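Local coordinates for beta-lactamase (Serratia marcescens, PDB 5GWA), which probably hydrolyses the beta-lactam ring of antibiotics as a class A extended-spectrum beta-lactamase, and is captured here with the inhibitor avibactam, at residues V74-L79 with P86-Y91; L55-K60 with E102-T107. All coordinates share one frame; numbering follows the deposited sequence.

Contact 1: V74-L79 with P86-Y91. With NA (sodium ion), chain S; SO4 (sulfate ion), chain D.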
loop_
_atom_site.group_PDB
_atom_site.type_symbol
_atom_site.label_atom_id
_atom_site.label_comp_id
_atom_site.label_asym_id
_atom_site.label_seq_id
_atom_site.Cartn_x
_atom_site.Cartn_y
_atom_site.Cartn_z
ATOM N N VAL A 74 -19.443 -1.676 -0.052
ATOM C CA VAL A 74 -18.073 -2.026 0.244
ATOM C C VAL A 74 -17.899 -2.120 1.748
ATOM O O VAL A 74 -18.008 -1.120 2.471
ATOM C CB VAL A 74 -17.122 -0.970 -0.368
ATOM C CG1 VAL A 74 -15.662 -1.258 -0.001
ATOM C CG2 VAL A 74 -17.316 -0.948 -1.887
ATOM N N LYS A 75 -17.784 -3.358 2.210
ATOM C CA LYS A 75 -17.580 -3.637 3.643
ATOM C C LYS A 75 -16.234 -3.127 4.101
ATOM O O LYS A 75 -15.305 -3.085 3.338
ATOM C CB LYS A 75 -17.621 -5.153 3.900
ATOM C CG LYS A 75 -19.010 -5.742 3.788
ATOM C CD LYS A 75 -19.047 -7.176 4.310
ATOM C CE LYS A 75 -18.475 -8.166 3.320
ATOM N NZ LYS A 75 -18.939 -9.549 3.658
ATOM N N LYS A 76 -16.090 -2.869 5.397
ATOM C CA LYS A 76 -14.779 -2.520 5.923
ATOM C C LYS A 76 -13.761 -3.638 5.626
ATOM O O LYS A 76 -12.620 -3.372 5.277
ATOM C CB LYS A 76 -14.893 -2.236 7.410
ATOM C CG LYS A 76 -13.583 -2.158 8.148
ATOM C CD LYS A 76 -13.280 -0.722 8.536
ATOM C CE LYS A 76 -12.196 -0.713 9.583
ATOM N NZ LYS A 76 -11.211 -1.817 9.332
ATOM N N SER A 77 -14.189 -4.887 5.690
ATOM C CA SER A 77 -13.276 -5.992 5.442
ATOM C C SER A 77 -12.883 -6.140 3.972
ATOM O O SER A 77 -11.909 -6.820 3.691
ATOM C CB SER A 77 -13.869 -7.299 5.971
ATOM O OG SER A 77 -15.015 -7.646 5.234
ATOM N N ASP A 78 -13.606 -5.463 3.072
ATOM C CA ASP A 78 -13.258 -5.405 1.637
ATOM C C ASP A 78 -12.110 -4.404 1.448
ATOM O O ASP A 78 -11.501 -4.389 0.372
ATOM C CB ASP A 78 -14.419 -4.897 0.753
ATOM C CG ASP A 78 -15.553 -5.897 0.575
ATOM O OD1 ASP A 78 -15.259 -7.104 0.499
ATOM O OD2 ASP A 78 -16.737 -5.454 0.577
ATOM N N LEU A 79 -11.938 -3.483 2.404
ATOM C CA LEU A 79 -10.822 -2.526 2.373
ATOM C C LEU A 79 -9.740 -2.928 3.338
ATOM O O LEU A 79 -9.657 -2.399 4.446
ATOM C CB LEU A 79 -11.315 -1.113 2.661
ATOM C CG LEU A 79 -12.347 -0.580 1.696
ATOM C CD1 LEU A 79 -12.938 0.783 2.080
ATOM C CD2 LEU A 79 -11.727 -0.477 0.298
ATOM N N PRO A 86 -5.618 3.642 -2.259
ATOM C CA PRO A 86 -6.223 4.952 -2.083
ATOM C C PRO A 86 -7.677 4.905 -1.607
ATOM O O PRO A 86 -8.086 5.785 -0.838
ATOM C CB PRO A 86 -6.081 5.581 -3.471
ATOM C CG PRO A 86 -4.864 4.901 -4.065
ATOM C CD PRO A 86 -4.954 3.483 -3.561
ATOM N N LEU A 87 -8.473 3.922 -2.035
ATOM C CA LEU A 87 -9.855 3.841 -1.534
ATOM C C LEU A 87 -9.900 3.732 -0.041
ATOM O O LEU A 87 -10.783 4.313 0.624
ATOM C CB LEU A 87 -10.627 2.634 -2.092
ATOM C CG LEU A 87 -11.119 2.825 -3.490
ATOM C CD1 LEU A 87 -11.631 1.476 -3.934
ATOM C CD2 LEU A 87 -12.205 3.892 -3.605
ATOM N N LYS A 88 -9.021 2.909 0.536
ATOM C CA LYS A 88 -9.034 2.723 1.963
ATOM C C LYS A 88 -8.688 4.033 2.665
ATOM O O LYS A 88 -9.302 4.391 3.657
ATOM C CB LYS A 88 -8.094 1.617 2.379
ATOM C CG LYS A 88 -8.091 1.421 3.886
ATOM C CD LYS A 88 -7.329 0.212 4.329
ATOM C CE LYS A 88 -7.585 -0.040 5.817
ATOM N NZ LYS A 88 -9.004 -0.361 6.157
ATOM N N ASP A 89 -7.661 4.744 2.213
ATOM C CA ASP A 89 -7.365 5.998 2.885
ATOM C C ASP A 89 -8.487 7.036 2.732
ATOM O O ASP A 89 -8.652 7.905 3.589
ATOM C CB ASP A 89 -6.071 6.578 2.338
ATOM C CG ASP A 89 -5.481 7.671 3.215
ATOM O OD1 ASP A 89 -5.324 7.494 4.426
ATOM O OD2 ASP A 89 -5.121 8.703 2.631
ATOM N N LYS A 90 -9.204 6.975 1.618
ATOM C CA LYS A 90 -10.336 7.881 1.396
ATOM C C LYS A 90 -11.513 7.525 2.324
ATOM O O LYS A 90 -12.189 8.430 2.831
ATOM C CB LYS A 90 -10.781 7.885 -0.041
ATOM C CG LYS A 90 -11.848 8.947 -0.360
ATOM C CD LYS A 90 -12.145 8.984 -1.834
ATOM C CE LYS A 90 -13.154 10.078 -2.165
ATOM N NZ LYS A 90 -12.609 11.440 -1.909
ATOM N N TYR A 91 -11.719 6.226 2.558
ATOM C CA TYR A 91 -12.892 5.741 3.290
ATOM C C TYR A 91 -12.450 4.791 4.369
ATOM O O TYR A 91 -12.686 3.580 4.306
ATOM C CB TYR A 91 -13.835 5.022 2.335
ATOM C CG TYR A 91 -14.302 5.866 1.154
ATOM C CD1 TYR A 91 -15.141 6.943 1.344
ATOM C CD2 TYR A 91 -13.999 5.514 -0.158
ATOM C CE1 TYR A 91 -15.550 7.722 0.283
ATOM C CE2 TYR A 91 -14.416 6.287 -1.235
ATOM C CZ TYR A 91 -15.243 7.375 -0.999
ATOM O OH TYR A 91 -15.759 8.107 -2.035
HETATM NA NA NA S . -11.569 1.285 5.440
HETATM S S SO4 D . -8.209 -0.361 9.618
HETATM O O1 SO4 D . -8.312 -0.664 11.069
HETATM O O2 SO4 D . -7.170 0.643 9.416
HETATM O O3 SO4 D . -7.860 -1.643 8.958
HETATM O O4 SO4 D . -9.526 0.073 9.066
#
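Leu79 and Lys88 mark the closest backbone approach of 74-79 and 86-91, 5.6 Å from CA to CA, where a 3-10 turn over 76-78 ends beside the short helix 86-90. The first segment leaves strand 71-74 of the two-stranded 71-74/96-99 sheet, in the helical domain of the class A beta-lactamase fold. Lys88 reaches across: its chain stays extended as far as CE, bends at the last torsion (chi4 63°), and its NZ donates to Leu79 O over 2.7 Å. The C=O...N angle is 154°, with the donor tilted 25° from the carbonyl plane. Leu79 points its own chain at the helix and splits its methyls, CD2 lying 4.1 Å from CB of Leu87 and CD1 3.6 Å from Tyr91 O. Tyr91 O also binds a sodium ion, at 2.8 Å, together with Pro92 O. Next to it, O4 of a sulfate, probably from the crystallisation liquor, sits 3.0 Å from Lys88 NZ; its approach to Lys76 NZ is modelled too short to trust, though the charge would offset that of both amines. Gly198 N of the second subunit binds the sulfate too, and Lys76 forms a salt bridge with Glu261 of that subunit, placing this end at the dimer interface. Val74 pairs its backbone with Leu96 of strand 96-99, Leu87 rests on Ser106 of helix 100-109, and Leu79 touches Asn114 of helix 113-123.

Contact 2: L55-K60 with E102-T107. With NA (sodium ion), chain I.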
loop_
_atom_site.group_PDB
_atom_site.type_symbol
_atom_site.label_atom_id
_atom_site.label_comp_id
_atom_site.label_asym_id
_atom_site.label_seq_id
_atom_site.Cartn_x
_atom_site.Cartn_y
_atom_site.Cartn_z
ATOM N N LEU A 55 -11.938 -4.758 -18.456
ATOM C CA LEU A 55 -12.642 -5.273 -19.652
ATOM C C LEU A 55 -13.744 -6.235 -19.269
ATOM O O LEU A 55 -14.877 -6.076 -19.739
ATOM C CB LEU A 55 -11.682 -5.981 -20.604
ATOM C CG LEU A 55 -10.598 -5.130 -21.253
ATOM C CD1 LEU A 55 -9.664 -6.008 -22.049
ATOM C CD2 LEU A 55 -11.141 -4.038 -22.138
ATOM N N ALA A 56 -13.440 -7.231 -18.434
ATOM C CA ALA A 56 -14.436 -8.244 -18.099
ATOM C C ALA A 56 -15.580 -7.603 -17.300
ATOM O O ALA A 56 -16.748 -7.970 -17.444
ATOM C CB ALA A 56 -13.804 -9.380 -17.329
ATOM N N VAL A 57 -15.228 -6.764 -16.336
ATOM C CA VAL A 57 -16.262 -6.058 -15.573
ATOM C C VAL A 57 -17.197 -5.225 -16.438
ATOM O O VAL A 57 -18.431 -5.280 -16.287
ATOM C CB VAL A 57 -15.611 -5.172 -14.505
ATOM C CG1 VAL A 57 -16.624 -4.278 -13.819
ATOM C CG2 VAL A 57 -14.935 -6.061 -13.503
ATOM N N LEU A 58 -16.640 -4.431 -17.342
ATOM C CA LEU A 58 -17.471 -3.522 -18.115
ATOM C C LEU A 58 -18.307 -4.306 -19.111
ATOM O O LEU A 58 -19.383 -3.871 -19.443
ATOM C CB LEU A 58 -16.617 -2.479 -18.841
ATOM C CG LEU A 58 -16.048 -1.435 -17.888
ATOM C CD1 LEU A 58 -14.909 -0.673 -18.574
ATOM C CD2 LEU A 58 -17.130 -0.470 -17.411
ATOM N N ASP A 59 -17.785 -5.421 -19.598
ATOM C CA ASP A 59 -18.577 -6.327 -20.454
ATOM C C ASP A 59 -19.784 -6.847 -19.687
ATOM O O ASP A 59 -20.892 -6.969 -20.252
ATOM C CB ASP A 59 -17.748 -7.485 -20.971
ATOM C CG ASP A 59 -18.563 -8.468 -21.801
ATOM O OD1 ASP A 59 -18.894 -8.098 -22.947
ATOM O OD2 ASP A 59 -18.687 -9.630 -21.386
ATOM N N LYS A 60 -19.543 -7.292 -18.453
ATOM C CA LYS A 60 -20.611 -7.826 -17.627
ATOM C C LYS A 60 -21.660 -6.757 -17.407
ATOM O O LYS A 60 -22.849 -7.027 -17.552
ATOM C CB LYS A 60 -20.061 -8.327 -16.283
ATOM C CG LYS A 60 -21.143 -8.820 -15.322
ATOM C CD LYS A 60 -20.516 -9.626 -14.184
ATOM C CE LYS A 60 -21.543 -10.128 -13.183
ATOM N NZ LYS A 60 -22.179 -11.381 -13.660
ATOM N N GLU A 102 -16.756 4.634 -9.694
ATOM C CA GLU A 102 -15.758 5.117 -8.752
ATOM C C GLU A 102 -14.753 3.992 -8.492
ATOM O O GLU A 102 -13.534 4.242 -8.318
ATOM C CB GLU A 102 -16.404 5.522 -7.415
ATOM C CG GLU A 102 -15.365 6.039 -6.432
ATOM C CD GLU A 102 -15.893 6.776 -5.198
ATOM O OE1 GLU A 102 -17.095 7.103 -5.128
ATOM O OE2 GLU A 102 -15.067 7.210 -4.364
ATOM N N ILE A 103 -15.245 2.789 -8.294
ATOM C CA ILE A 103 -14.352 1.672 -7.962
ATOM C C ILE A 103 -13.417 1.380 -9.128
ATOM O O ILE A 103 -12.198 1.215 -8.933
ATOM C CB ILE A 103 -15.122 0.388 -7.547
ATOM C CG1 ILE A 103 -15.893 0.651 -6.238
ATOM C CG2 ILE A 103 -14.161 -0.806 -7.389
ATOM C CD1 ILE A 103 -16.967 -0.384 -5.963
ATOM N N ILE A 104 -13.956 1.346 -10.356
ATOM C CA ILE A 104 -13.106 1.095 -11.512
ATOM C C ILE A 104 -12.062 2.196 -11.729
ATOM O O ILE A 104 -10.896 1.884 -12.013
ATOM C CB ILE A 104 -13.943 0.941 -12.792
ATOM C CG1 ILE A 104 -14.827 -0.262 -12.681
ATOM C CG2 ILE A 104 -13.023 0.883 -13.999
ATOM C CD1 ILE A 104 -15.967 -0.303 -13.694
ATOM N N LYS A 105 -12.432 3.467 -11.525
ATOM C CA LYS A 105 -11.499 4.571 -11.713
ATOM C C LYS A 105 -10.367 4.443 -10.707
ATOM O O LYS A 105 -9.207 4.568 -11.063
ATOM C CB LYS A 105 -12.161 5.934 -11.525
ATOM C CG LYS A 105 -13.069 6.316 -12.669
ATOM C CD LYS A 105 -13.571 7.732 -12.438
ATOM C CE LYS A 105 -14.608 8.136 -13.470
ATOM N NZ LYS A 105 -14.972 9.553 -13.238
ATOM N N SER A 106 -10.680 4.100 -9.471
ATOM C CA SER A 106 -9.602 3.938 -8.493
ATOM C C SER A 106 -8.700 2.748 -8.856
ATOM O O SER A 106 -7.452 2.799 -8.697
ATOM C CB SER A 106 -10.172 3.761 -7.100
ATOM O OG SER A 106 -9.124 3.861 -6.131
ATOM N N THR A 107 -9.340 1.648 -9.222
ATOM C CA THR A 107 -8.643 0.385 -9.520
ATOM C C THR A 107 -7.692 0.550 -10.702
ATOM O O THR A 107 -6.597 -0.005 -10.713
ATOM C CB THR A 107 -9.674 -0.699 -9.836
ATOM O OG1 THR A 107 -10.469 -0.907 -8.662
ATOM C CG2 THR A 107 -8.975 -1.996 -10.170
HETATM NA NA NA I . -19.642 6.293 -5.662
HETATM O O HOH W 1 -21.304 7.786 -7.169
#
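Val57 and Ile104 are the nearest residues of two helical segments, 55-60 and 102-107, with 8.8 Å between their CA atoms. This is a helix-helix contact inside the all-alpha domain of the class A beta-lactamase fold. The first segment belongs to helix 49-63, which carries Lys50 of the avibactam pocket near its start; the second belongs to helix 100-109, which leads toward Ser111 and Asn113 of the same pocket.

One methyl does all the touching from the 102-107 side. Ile104 turns CG1 away from its own carbonyl carbon (chi1 -64°) and keeps the chain extended beyond it, which carries CD1 across to helix 49-63. There CD1 meets CG1 of Val57 tip to tip at 4.0 Å. Leu58 comes in at a slant instead, its CD2 3.9 Å from the same CD1, so the isoleucine end touches two successive residues of the facing helix. No hydrogen bond crosses; the contact is small, apolar and buried. Phe187 of helix 182-193 and Leu119 of helix 113-123 also pack on Ile104, while Leu188 covers Leu58.

Glu102 binds a sodium ion through OE1 at 2.7 Å, in a site that also includes Ser99 and a water, while its OE2 pairs with Tyr91 OH. Ser99 OG takes the hydrogen bond of Glu102 N. Further along, the turn is doubly tied: Ile103 O accepts the backbone N of Thr107 at 2.9 Å and also its hydroxyl, OG1 lying 2.8 Å away and 42° out of the carbonyl plane.

Contact 2 is the core member of the pair, buried and wholly apolar, whereas the centre of contact 1 lies about 22 Å from the centre of the chain, and that contact is partly buried and rich in lysine, sulfate and sodium. Contact 1 nevertheless buries more surface, 234 against 104 Å². Along the chain it is nested in the loop that contact 2 closes, and helix 100-109 joins them: one flank of that helix carries Ile104 toward helix 49-63, while others meet 74-79 and 86-91. There Tyr91 OH and Glu102 OE2 lie 2.6 Å apart in a probable hydrogen bond, and Val74 CG2 packs against Ile103 CD1. The second subunit reaches contact 1 alone.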